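Putative aspartyl-tRNA synthetase (PDB 6OD8) probably catalyses the ATP-dependent attachment of L-aspartate to tRNA(Asp), as expected of a class II aminoacyl-tRNA synthetase. Local coordinates at residues 234-239 / 289-294; 315-320 / 521-526; 322-327 / 469-474. One frame throughout, in Å; residues are numbered along the deposited sequence. Where two conformers were deposited one is given.

Contact 1 of 3, residues 234-239 / 289-294; sequences FLIDKD and RVFEVG
The C-terminal end of helix 215-237 is closed by a Schellman motif, and its C-prime residue, Asp239, is gripped by Arg289 at the start of strand 289-297. The evidence for the motif is the positive phi of Asp239 and the return of its N to Ile236 O, with Phe240 N reaching Leu235 O. Arg289 comes side-on and uses two nitrogens on two different atoms. Its NE donates to the backbone carbonyl, Asp239 O, at 3.2 Å, approaching from above the carbonyl plane. Its NH2 forms a salt bridge with Asp239 OD1 at 3.1 Å, nearly straight at 166° and meeting the anti side of the carboxylate. A bend at chi3 (-83°) turns NE off the line of the aliphatic chain. Arg289 was modelled in two conformers; the grip described is that of one, and is less certain for it. Water 1 adds a bridge, donating to Asp239 O at 3.1 Å and to Arg289 O at 3.0 Å.

Further along the strand the contact turns apolar. Leu235 CD1 rests on Phe291 CB at 3.8 Å, while its CB lies near Phe291 CD2. Ile236 CG1 approaches Phe291 CE2 at 4.0 Å, both residues crossing the phenylalanine obliquely. Phe231, one helical turn before Leu235, also packs on Phe291, and Ile236 touches Gln229 of the second subunit. A long helix at the dimer interface that ends in a turn and a short strand, 241-242, beside strand 289-297 is consistent with motif 1 of class II synthetases packing on the first strand of motif 2.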
loop_
_atom_site.group_PDB
_atom_site.type_symbol
_atom_site.label_atom_id
_atom_site.label_comp_id
_atom_site.label_asym_id
_atom_site.label_seq_id
_atom_site.Cartn_x
_atom_site.Cartn_y
_atom_site.Cartn_z
ATOM N N PHE A 234 -1.818 -9.380 7.883
ATOM C CA PHE A 234 -1.748 -10.838 7.811
ATOM C C PHE A 234 -0.472 -11.288 7.117
ATOM O O PHE A 234 0.224 -12.195 7.586
ATOM C CB PHE A 234 -2.958 -11.410 7.074
ATOM C CG PHE A 234 -2.888 -12.918 6.899
ATOM C CD1 PHE A 234 -3.313 -13.763 7.924
ATOM C CD2 PHE A 234 -2.367 -13.484 5.740
ATOM C CE1 PHE A 234 -3.235 -15.165 7.790
ATOM C CE2 PHE A 234 -2.279 -14.878 5.598
ATOM C CZ PHE A 234 -2.718 -15.718 6.615
ATOM N N LEU A 235 -0.164 -10.677 5.973
ATOM C CA LEU A 235 0.937 -11.168 5.148
ATOM C C LEU A 235 2.294 -10.784 5.731
ATOM O O LEU A 235 3.248 -11.570 5.685
ATOM C CB LEU A 235 0.761 -10.617 3.722
ATOM C CG LEU A 235 -0.534 -11.128 3.057
ATOM C CD1 LEU A 235 -0.869 -10.244 1.834
ATOM C CD2 LEU A 235 -0.420 -12.598 2.660
ATOM N N ILE A 236 2.405 -9.573 6.273
ATOM C CA ILE A 236 3.603 -9.201 7.030
ATOM C C ILE A 236 3.858 -10.191 8.161
ATOM O O ILE A 236 5.000 -10.601 8.390
ATOM C CB ILE A 236 3.466 -7.754 7.564
ATOM C CG1 ILE A 236 3.553 -6.749 6.421
ATOM C CG2 ILE A 236 4.518 -7.451 8.652
ATOM C CD1 ILE A 236 3.018 -5.361 6.799
ATOM N N ASP A 237 2.803 -10.563 8.906
ATOM C CA ASP A 237 2.918 -11.552 9.978
ATOM C C ASP A 237 3.471 -12.870 9.467
ATOM O O ASP A 237 4.130 -13.596 10.217
ATOM C CB ASP A 237 1.551 -11.846 10.622
ATOM C CG ASP A 237 1.090 -10.785 11.604
ATOM O OD1 ASP A 237 1.856 -9.855 11.924
ATOM O OD2 ASP A 237 -0.080 -10.897 12.047
ATOM N N LYS A 238 3.149 -13.232 8.219
ATOM C CA LYS A 238 3.609 -14.462 7.594
ATOM C C LYS A 238 4.872 -14.258 6.759
ATOM O O LYS A 238 5.175 -15.099 5.903
ATOM C CB LYS A 238 2.499 -15.055 6.724
ATOM C CG LYS A 238 1.185 -15.305 7.453
ATOM C CD LYS A 238 1.269 -16.551 8.300
ATOM C CE LYS A 238 -0.043 -16.839 9.002
ATOM N NZ LYS A 238 0.094 -18.041 9.873
ATOM N N ASP A 239 5.587 -13.154 6.978
ATOM C CA ASP A 239 6.892 -12.878 6.361
ATOM C C ASP A 239 6.793 -12.730 4.839
ATOM O O ASP A 239 7.677 -13.166 4.100
ATOM C CB ASP A 239 7.914 -13.955 6.748
ATOM C CG ASP A 239 9.343 -13.547 6.442
ATOM O OD1 ASP A 239 10.131 -14.437 6.056
ATOM O OD2 ASP A 239 9.674 -12.341 6.570
ATOM N N ARG A 289 8.393 -14.730 -0.758
ATOM C CA ARG A 289 6.964 -14.444 -0.606
ATOM C C ARG A 289 6.758 -12.947 -0.776
ATOM O O ARG A 289 7.434 -12.199 -0.056
ATOM C CB ARG A 289 6.467 -14.834 0.797
ATOM C CG ARG A 289 6.546 -16.307 1.193
ATOM C CD ARG A 289 6.339 -16.479 2.708
ATOM N NE ARG A 289 7.580 -16.259 3.452
ATOM C CZ ARG A 289 8.557 -17.162 3.528
ATOM N NH1 ARG A 289 8.428 -18.336 2.927
ATOM N NH2 ARG A 289 9.650 -16.902 4.205
ATOM N N VAL A 290 5.826 -12.510 -1.635
ATOM C CA VAL A 290 5.635 -11.082 -1.877
ATOM C C VAL A 290 4.154 -10.731 -1.899
ATOM O O VAL A 290 3.298 -11.547 -2.216
ATOM C CB VAL A 290 6.280 -10.604 -3.206
ATOM C CG1 VAL A 290 7.795 -10.755 -3.164
ATOM C CG2 VAL A 290 5.706 -11.391 -4.423
ATOM N N PHE A 291 3.870 -9.464 -1.627
ATOM C CA PHE A 291 2.559 -8.917 -1.904
ATOM C C PHE A 291 2.722 -7.519 -2.469
ATOM O O PHE A 291 3.755 -6.865 -2.294
ATOM C CB PHE A 291 1.661 -8.901 -0.661
ATOM C CG PHE A 291 2.075 -7.875 0.393
ATOM C CD1 PHE A 291 1.684 -6.534 0.280
ATOM C CD2 PHE A 291 2.837 -8.263 1.487
ATOM C CE1 PHE A 291 2.052 -5.577 1.266
ATOM C CE2 PHE A 291 3.219 -7.309 2.470
ATOM C CZ PHE A 291 2.820 -5.982 2.346
ATOM N N GLU A 292 1.681 -7.064 -3.157
ATOM C CA GLU A 292 1.664 -5.714 -3.685
ATOM C C GLU A 292 0.261 -5.144 -3.562
ATOM O O GLU A 292 -0.729 -5.848 -3.763
ATOM C CB GLU A 292 2.139 -5.678 -5.157
ATOM C CG GLU A 292 2.112 -4.266 -5.765
ATOM C CD GLU A 292 3.059 -4.082 -6.949
ATOM O OE1 GLU A 292 3.576 -5.071 -7.519
ATOM O OE2 GLU A 292 3.261 -2.925 -7.333
ATOM N N VAL A 293 0.176 -3.857 -3.252
ATOM C CA VAL A 293 -1.096 -3.143 -3.217
ATOM C C VAL A 293 -0.926 -1.948 -4.137
ATOM O O VAL A 293 -0.079 -1.094 -3.878
ATOM C CB VAL A 293 -1.472 -2.682 -1.797
ATOM C CG1 VAL A 293 -2.811 -1.895 -1.819
ATOM C CG2 VAL A 293 -1.546 -3.854 -0.842
ATOM N N GLY A 294 -1.670 -1.910 -5.237
ATOM C CA GLY A 294 -1.499 -0.810 -6.150
ATOM C C GLY A 294 -2.517 -0.804 -7.262
ATOM O O GLY A 294 -3.342 -1.717 -7.387
HETATM O O HOH W 1 9.743 -12.846 1.804
#

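Contact 2 of 3, residues 315-320 / 521-526. With EDO (1,2-ethanediol), chain D.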
loop_
_atom_site.group_PDB
_atom_site.type_symbol
_atom_site.label_atom_id
_atom_site.label_comp_id
_atom_site.label_asym_id
_atom_site.label_seq_id
_atom_site.Cartn_x
_atom_site.Cartn_y
_atom_site.Cartn_z
ATOM N N ASP A 315 -2.303 -8.121 -4.396
ATOM C CA ASP A 315 -1.693 -9.221 -5.128
ATOM C C ASP A 315 -0.711 -9.950 -4.229
ATOM O O ASP A 315 -0.046 -9.330 -3.393
ATOM C CB ASP A 315 -0.980 -8.706 -6.397
ATOM C CG ASP A 315 -1.885 -8.675 -7.579
ATOM O OD1 ASP A 315 -2.522 -7.615 -7.819
ATOM O OD2 ASP A 315 -1.980 -9.731 -8.265
ATOM N N VAL A 316 -0.643 -11.269 -4.398
ATOM C CA VAL A 316 0.198 -12.140 -3.590
ATOM C C VAL A 316 0.878 -13.133 -4.525
ATOM O O VAL A 316 0.250 -13.648 -5.459
ATOM C CB VAL A 316 -0.635 -12.872 -2.502
ATOM C CG1 VAL A 316 0.230 -13.863 -1.708
ATOM C CG2 VAL A 316 -1.306 -11.865 -1.540
ATOM N N GLU A 317 2.166 -13.397 -4.294
ATOM C CA GLU A 317 2.837 -14.505 -4.984
ATOM C C GLU A 317 3.796 -15.160 -3.997
ATOM O O GLU A 317 4.366 -14.477 -3.144
ATOM C CB GLU A 317 3.581 -14.027 -6.270
ATOM C CG GLU A 317 3.915 -15.161 -7.304
ATOM C CD GLU A 317 2.725 -15.560 -8.177
ATOM O OE1 GLU A 317 1.691 -14.847 -8.185
ATOM O OE2 GLU A 317 2.822 -16.588 -8.881
ATOM N N MET A 318 3.956 -16.491 -4.089
ATOM C CA MET A 318 4.774 -17.189 -3.102
ATOM C C MET A 318 5.339 -18.477 -3.687
ATOM O O MET A 318 4.732 -19.090 -4.567
ATOM C CB MET A 318 3.948 -17.523 -1.852
ATOM C CG MET A 318 2.706 -18.377 -2.221
ATOM S SD MET A 318 1.656 -18.675 -0.796
ATOM C CE MET A 318 2.587 -20.044 -0.096
ATOM N N ARG A 319 6.507 -18.896 -3.176
ATOM C CA ARG A 319 7.004 -20.230 -3.490
ATOM C C ARG A 319 6.036 -21.294 -3.006
ATOM O O ARG A 319 5.341 -21.122 -2.003
ATOM C CB ARG A 319 8.335 -20.504 -2.802
ATOM C CG ARG A 319 9.445 -19.621 -3.146
ATOM C CD ARG A 319 10.623 -20.072 -2.318
ATOM N NE ARG A 319 11.698 -19.137 -2.477
ATOM C CZ ARG A 319 12.763 -19.115 -1.705
ATOM N NH1 ARG A 319 12.887 -19.999 -0.712
ATOM N NH2 ARG A 319 13.685 -18.205 -1.928
ATOM N N ILE A 320 6.037 -22.440 -3.683
ATOM C CA ILE A 320 5.354 -23.612 -3.159
ATOM C C ILE A 320 6.353 -24.752 -3.040
ATOM O O ILE A 320 7.256 -24.894 -3.871
ATOM C CB ILE A 320 4.138 -24.028 -4.008
ATOM C CG1 ILE A 320 4.540 -24.424 -5.409
ATOM C CG2 ILE A 320 3.140 -22.893 -4.108
ATOM C CD1 ILE A 320 3.437 -25.203 -6.105
ATOM N N TRP A 521 12.066 -21.176 -8.950
ATOM C CA TRP A 521 11.315 -21.800 -7.854
ATOM C C TRP A 521 9.893 -22.149 -8.304
ATOM O O TRP A 521 9.230 -21.324 -8.933
ATOM C CB TRP A 521 11.220 -20.843 -6.653
ATOM C CG TRP A 521 12.519 -20.404 -6.074
ATOM C CD1 TRP A 521 13.222 -19.292 -6.397
ATOM C CD2 TRP A 521 13.246 -21.048 -5.012
ATOM N NE1 TRP A 521 14.375 -19.199 -5.620
ATOM C CE2 TRP A 521 14.396 -20.256 -4.747
ATOM C CE3 TRP A 521 13.019 -22.190 -4.230
ATOM C CZ2 TRP A 521 15.344 -20.602 -3.767
ATOM C CZ3 TRP A 521 13.965 -22.521 -3.240
ATOM C CH2 TRP A 521 15.106 -21.739 -3.033
ATOM N N PRO A 522 9.381 -23.338 -7.954
ATOM C CA PRO A 522 7.930 -23.568 -8.071
ATOM C C PRO A 522 7.184 -22.517 -7.256
ATOM O O PRO A 522 7.600 -22.158 -6.154
ATOM C CB PRO A 522 7.729 -24.985 -7.510
ATOM C CG PRO A 522 9.127 -25.666 -7.586
ATOM C CD PRO A 522 10.106 -24.486 -7.359
ATOM N N HIS A 523 6.099 -21.986 -7.820
ATOM C CA HIS A 523 5.436 -20.869 -7.165
ATOM C C HIS A 523 4.001 -20.744 -7.656
ATOM O O HIS A 523 3.592 -21.408 -8.613
ATOM C CB HIS A 523 6.209 -19.562 -7.399
ATOM C CG HIS A 523 6.311 -19.169 -8.843
ATOM N ND1 HIS A 523 7.178 -19.783 -9.723
ATOM C CD2 HIS A 523 5.666 -18.213 -9.553
ATOM C CE1 HIS A 523 7.064 -19.220 -10.914
ATOM N NE2 HIS A 523 6.151 -18.268 -10.841
ATOM N N GLY A 524 3.229 -19.902 -6.957
ATOM C CA GLY A 524 1.838 -19.638 -7.285
ATOM C C GLY A 524 1.369 -18.395 -6.566
ATOM O O GLY A 524 2.105 -17.804 -5.780
ATOM N N GLY A 525 0.144 -17.970 -6.845
ATOM C CA GLY A 525 -0.286 -16.712 -6.251
ATOM C C GLY A 525 -1.733 -16.440 -6.586
ATOM O O GLY A 525 -2.416 -17.284 -7.163
ATOM N N PHE A 526 -2.189 -15.236 -6.234
ATOM C CA PHE A 526 -3.577 -14.849 -6.466
ATOM C C PHE A 526 -3.676 -13.328 -6.408
ATOM O O PHE A 526 -2.778 -12.655 -5.898
ATOM C CB PHE A 526 -4.513 -15.491 -5.437
ATOM C CG PHE A 526 -4.123 -15.228 -3.998
ATOM C CD1 PHE A 526 -4.638 -14.128 -3.319
ATOM C CD2 PHE A 526 -3.279 -16.113 -3.314
ATOM C CE1 PHE A 526 -4.295 -13.892 -1.987
ATOM C CE2 PHE A 526 -2.948 -15.906 -1.975
ATOM C CZ PHE A 526 -3.437 -14.786 -1.318
HETATM C C1 EDO D . -6.221 -8.374 -8.720
HETATM O O1 EDO D . -6.889 -8.839 -9.895
HETATM C C2 EDO D . -5.359 -7.218 -9.158
HETATM O O2 EDO D . -4.232 -7.696 -9.878
#
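Arg319 lays its guanidinium flat on the indole of Trp521, the two planes only 6° apart. Arg319 CZ stands 3.5 Å from the centroid of the six-membered ring, close to the ring normal, which makes this a cation-pi stack. Arg319 NH2 sits over Trp521 CZ2 at 3.4 Å, and NE lies above the middle of the indole. The side chain is extended from CG to NE, and its CD makes a CH-pi contact on the same ring. The salt bridge of Arg319 NH2 to Asp111 of the second subunit probably helps fix the guanidinium, and the hydrogen bond of Trp521 NE1 to Asp286 the indole.

From the stack onward the strands run antiparallel, with axes at 163°. Met318 N donates to Gly524 O at 2.8 Å, and Gly524 N returns a bond to Met318 O. The Val316-Phe526 pair repeats this exchange, and Ile320 N reaches Pro522 O. At the non-hydrogen-bonded pair of Glu317 and Gly525 the CA atoms are 4.0 Å apart. There the glutamate bends at chi2 and folds its carboxylate over the partner strand, bringing OE1 to 3.3 Å from Gly525 CA. Glu317 OE2 lies at the edge of the His523 ring, 3.3 Å from CD2, and forms a salt bridge with Arg488. His523 ND1 donates to Trp521 O at 2.7 Å, a bond within 521-526 that lies near the ring plane. On the other face Val316 CB sits over the Phe526 ring, 3.6 Å from CZ.

Helix 325-342 lies against the Phe526 and Ile320 face and helix 276-283 against the Glu317 and His523 face, while strands 289-297 and 480-487 flank the pair as the next members of the sheet.

Contact 3 of 3, residues 322-327 / 469-474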
loop_
_atom_site.group_PDB
_atom_site.type_symbol
_atom_site.label_atom_id
_atom_site.label_comp_id
_atom_site.label_asym_id
_atom_site.label_seq_id
_atom_site.Cartn_x
_atom_site.Cartn_y
_atom_site.Cartn_z
ATOM N N GLU A 322 5.240 -28.106 -2.725
ATOM C CA GLU A 322 4.714 -29.265 -3.439
ATOM C C GLU A 322 3.463 -28.965 -4.244
ATOM O O GLU A 322 3.264 -29.578 -5.293
ATOM C CB GLU A 322 4.381 -30.409 -2.442
ATOM C CG GLU A 322 5.551 -30.967 -1.662
ATOM C CD GLU A 322 5.122 -32.016 -0.650
ATOM O OE1 GLU A 322 4.314 -32.903 -1.006
ATOM O OE2 GLU A 322 5.602 -31.960 0.497
ATOM N N HIS A 323 2.599 -28.079 -3.763
ATOM C CA HIS A 323 1.215 -28.080 -4.225
ATOM C C HIS A 323 0.635 -26.675 -4.169
ATOM O O HIS A 323 0.908 -25.907 -3.241
ATOM C CB HIS A 323 0.378 -29.017 -3.350
ATOM C CG HIS A 323 -0.846 -29.560 -4.017
ATOM N ND1 HIS A 323 -1.965 -28.795 -4.256
ATOM C CD2 HIS A 323 -1.146 -30.813 -4.446
ATOM C CE1 HIS A 323 -2.888 -29.539 -4.845
ATOM N NE2 HIS A 323 -2.424 -30.773 -4.956
ATOM N N TYR A 324 -0.219 -26.360 -5.144
ATOM C CA TYR A 324 -0.891 -25.074 -5.085
ATOM C C TYR A 324 -1.884 -24.970 -3.938
ATOM O O TYR A 324 -2.319 -23.854 -3.645
ATOM C CB TYR A 324 -1.603 -24.768 -6.409
ATOM C CG TYR A 324 -2.878 -25.547 -6.634
ATOM C CD1 TYR A 324 -4.119 -24.985 -6.334
ATOM C CD2 TYR A 324 -2.848 -26.838 -7.163
ATOM C CE1 TYR A 324 -5.292 -25.680 -6.545
ATOM C CE2 TYR A 324 -4.011 -27.540 -7.379
ATOM C CZ TYR A 324 -5.229 -26.965 -7.073
ATOM O OH TYR A 324 -6.391 -27.672 -7.301
ATOM N N TYR A 325 -2.268 -26.081 -3.283
ATOM C CA TYR A 325 -3.053 -25.953 -2.058
ATOM C C TYR A 325 -2.312 -25.154 -0.991
ATOM O O TYR A 325 -2.952 -24.637 -0.073
ATOM C CB TYR A 325 -3.440 -27.329 -1.481
ATOM C CG TYR A 325 -4.510 -28.050 -2.281
ATOM C CD1 TYR A 325 -4.738 -29.409 -2.108
ATOM C CD2 TYR A 325 -5.289 -27.367 -3.221
ATOM C CE1 TYR A 325 -5.703 -30.070 -2.859
ATOM C CE2 TYR A 325 -6.271 -28.024 -3.969
ATOM C CZ TYR A 325 -6.466 -29.375 -3.778
ATOM O OH TYR A 325 -7.432 -30.040 -4.504
ATOM N N GLU A 326 -0.977 -25.039 -1.086
ATOM C CA GLU A 326 -0.254 -24.166 -0.168
ATOM C C GLU A 326 -0.649 -22.708 -0.375
ATOM O O GLU A 326 -0.720 -21.931 0.590
ATOM C CB GLU A 326 1.252 -24.348 -0.358
ATOM C CG GLU A 326 1.698 -25.766 -0.056
ATOM C CD GLU A 326 3.123 -26.041 -0.514
ATOM O OE1 GLU A 326 3.987 -25.148 -0.367
ATOM O OE2 GLU A 326 3.365 -27.153 -1.007
ATOM N N VAL A 327 -0.882 -22.325 -1.639
ATOM C CA VAL A 327 -1.382 -20.993 -1.984
ATOM C C VAL A 327 -2.806 -20.807 -1.483
ATOM O O VAL A 327 -3.151 -19.782 -0.879
ATOM C CB VAL A 327 -1.317 -20.772 -3.505
ATOM C CG1 VAL A 327 -1.908 -19.383 -3.853
ATOM C CG2 VAL A 327 0.115 -20.909 -4.006
ATOM N N PHE A 469 -7.635 -29.930 -17.172
ATOM C CA PHE A 469 -7.818 -29.081 -16.004
ATOM C C PHE A 469 -6.473 -28.525 -15.546
ATOM O O PHE A 469 -5.404 -28.939 -16.011
ATOM C CB PHE A 469 -8.522 -29.847 -14.868
ATOM C CG PHE A 469 -9.898 -30.368 -15.252
ATOM C CD1 PHE A 469 -11.010 -29.534 -15.196
ATOM C CD2 PHE A 469 -10.071 -31.687 -15.681
ATOM C CE1 PHE A 469 -12.279 -30.001 -15.550
ATOM C CE2 PHE A 469 -11.340 -32.164 -16.048
ATOM C CZ PHE A 469 -12.449 -31.319 -15.980
ATOM N N THR A 470 -6.543 -27.580 -14.606
ATOM C CA THR A 470 -5.371 -26.840 -14.160
ATOM C C THR A 470 -5.297 -26.841 -12.645
ATOM O O THR A 470 -6.284 -27.082 -11.936
ATOM C CB THR A 470 -5.394 -25.385 -14.658
ATOM O OG1 THR A 470 -6.617 -24.764 -14.231
ATOM C CG2 THR A 470 -5.298 -25.345 -16.188
ATOM N N ASN A 471 -4.087 -26.572 -12.164
ATOM C CA ASN A 471 -3.807 -26.420 -10.744
ATOM C C ASN A 471 -4.210 -25.007 -10.332
ATOM O O ASN A 471 -3.371 -24.150 -10.062
ATOM C CB ASN A 471 -2.327 -26.656 -10.479
ATOM C CG ASN A 471 -1.913 -28.082 -10.729
ATOM O OD1 ASN A 471 -2.742 -28.986 -10.671
ATOM N ND2 ASN A 471 -0.620 -28.295 -10.992
ATOM N N SER A 472 -5.523 -24.780 -10.271
ATOM C CA SER A 472 -6.031 -23.421 -10.088
ATOM C C SER A 472 -7.382 -23.469 -9.386
ATOM O O SER A 472 -8.042 -24.505 -9.359
ATOM C CB SER A 472 -6.172 -22.705 -11.431
ATOM O OG SER A 472 -7.197 -23.296 -12.201
ATOM N N TYR A 473 -7.798 -22.328 -8.833
ATOM C CA TYR A 473 -9.098 -22.246 -8.171
ATOM C C TYR A 473 -9.642 -20.828 -8.322
ATOM O O TYR A 473 -8.900 -19.876 -8.582
ATOM C CB TYR A 473 -9.000 -22.627 -6.675
ATOM C CG TYR A 473 -8.182 -21.609 -5.921
ATOM C CD1 TYR A 473 -8.769 -20.437 -5.424
ATOM C CD2 TYR A 473 -6.811 -21.778 -5.761
ATOM C CE1 TYR A 473 -8.008 -19.459 -4.779
ATOM C CE2 TYR A 473 -6.034 -20.813 -5.109
ATOM C CZ TYR A 473 -6.636 -19.660 -4.625
ATOM O OH TYR A 473 -5.860 -18.713 -3.996
ATOM N N ASP A 474 -10.952 -20.692 -8.117
ATOM C CA ASP A 474 -11.600 -19.396 -7.963
ATOM C C ASP A 474 -12.256 -19.346 -6.589
ATOM O O ASP A 474 -12.757 -20.360 -6.097
ATOM C CB ASP A 474 -12.698 -19.161 -9.016
ATOM C CG ASP A 474 -12.183 -18.537 -10.306
ATOM O OD1 ASP A 474 -10.953 -18.453 -10.510
ATOM O OD2 ASP A 474 -13.044 -18.143 -11.129
#
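Tyr324 enters the contact with CB 4.1 Å from Asn471 O. Its first torsion (chi1 75°) places CG between the backbone N and the carbonyl carbon, 3.7 Å from that same Asn471 O. From there one ring face spreads over the backbone of Asn471 and Ser472, with the carbonyl carbon of Asn471 over the ring centre. CD2 presses on Asn471 CB at 3.4 Å, and CE2 lies over Asn471 CA and CB. Toward the other side of the same face, Ser472 N lies over the rim, 3.8 Å from Tyr324 CE1. The Tyr324 CD1 edge meets Tyr473 CD2 at 4.2 Å, edge to edge. The amide of Asn471 lies nearly parallel to the ring, at 17°. At the tip, OH hydrogen-bonds to Asp449, and the opposite ring face carries Tyr325 CD2.

Asn471 is the centre of an inverse gamma turn just before strand 472-477. On the other segment, a capping box of His323 and Glu326 lies at the N-terminal end of helix 325-342: Tyr325 N donates to His323 ND1 at 2.9 Å, and Glu326 OE2 accepts from the N atoms of both His323 and Glu322. In the first turn of the helix, Val327 CG1 touches Tyr473 OH at 4.0 Å. Ser65 of the second subunit takes a hydrogen bond from Tyr324 N, placing the site near the dimer interface.

No hydrogen bond joins the two segments directly. The join is therefore van der Waals in character, while the hydroxyls of Tyr324 and Tyr325 both bond to Asp449, outside the two segments, which probably helps fix the Tyr324 ring.

How the contacts relate
The three contacts follow one another across the large mixed sheet of the catalytic domain. Contacts 1 and 2, centres 11 Å apart, are joined because strands 289-297 and 310-319 are neighbours in it: Glu292 O and Asp315 N lie 2.8 Å apart, a probable hydrogen bond, and Leu235 CD1 packs on Val316 CG2 at 3.8 Å. Contacts 2 and 3, centres 10 Å apart, meet where Phe526 CD2 comes within 3.6 Å of Val327 CG1. Contacts 1 and 3 stay about 8 Å apart at their nearest atoms. Those two strands are consistent with motif 2, and strand 523-529 with motif 3, which in class II synthetases help form the active site. 1,2-Ethanediol, probably from the crystallisation liquor, donates to Asp315 OD1.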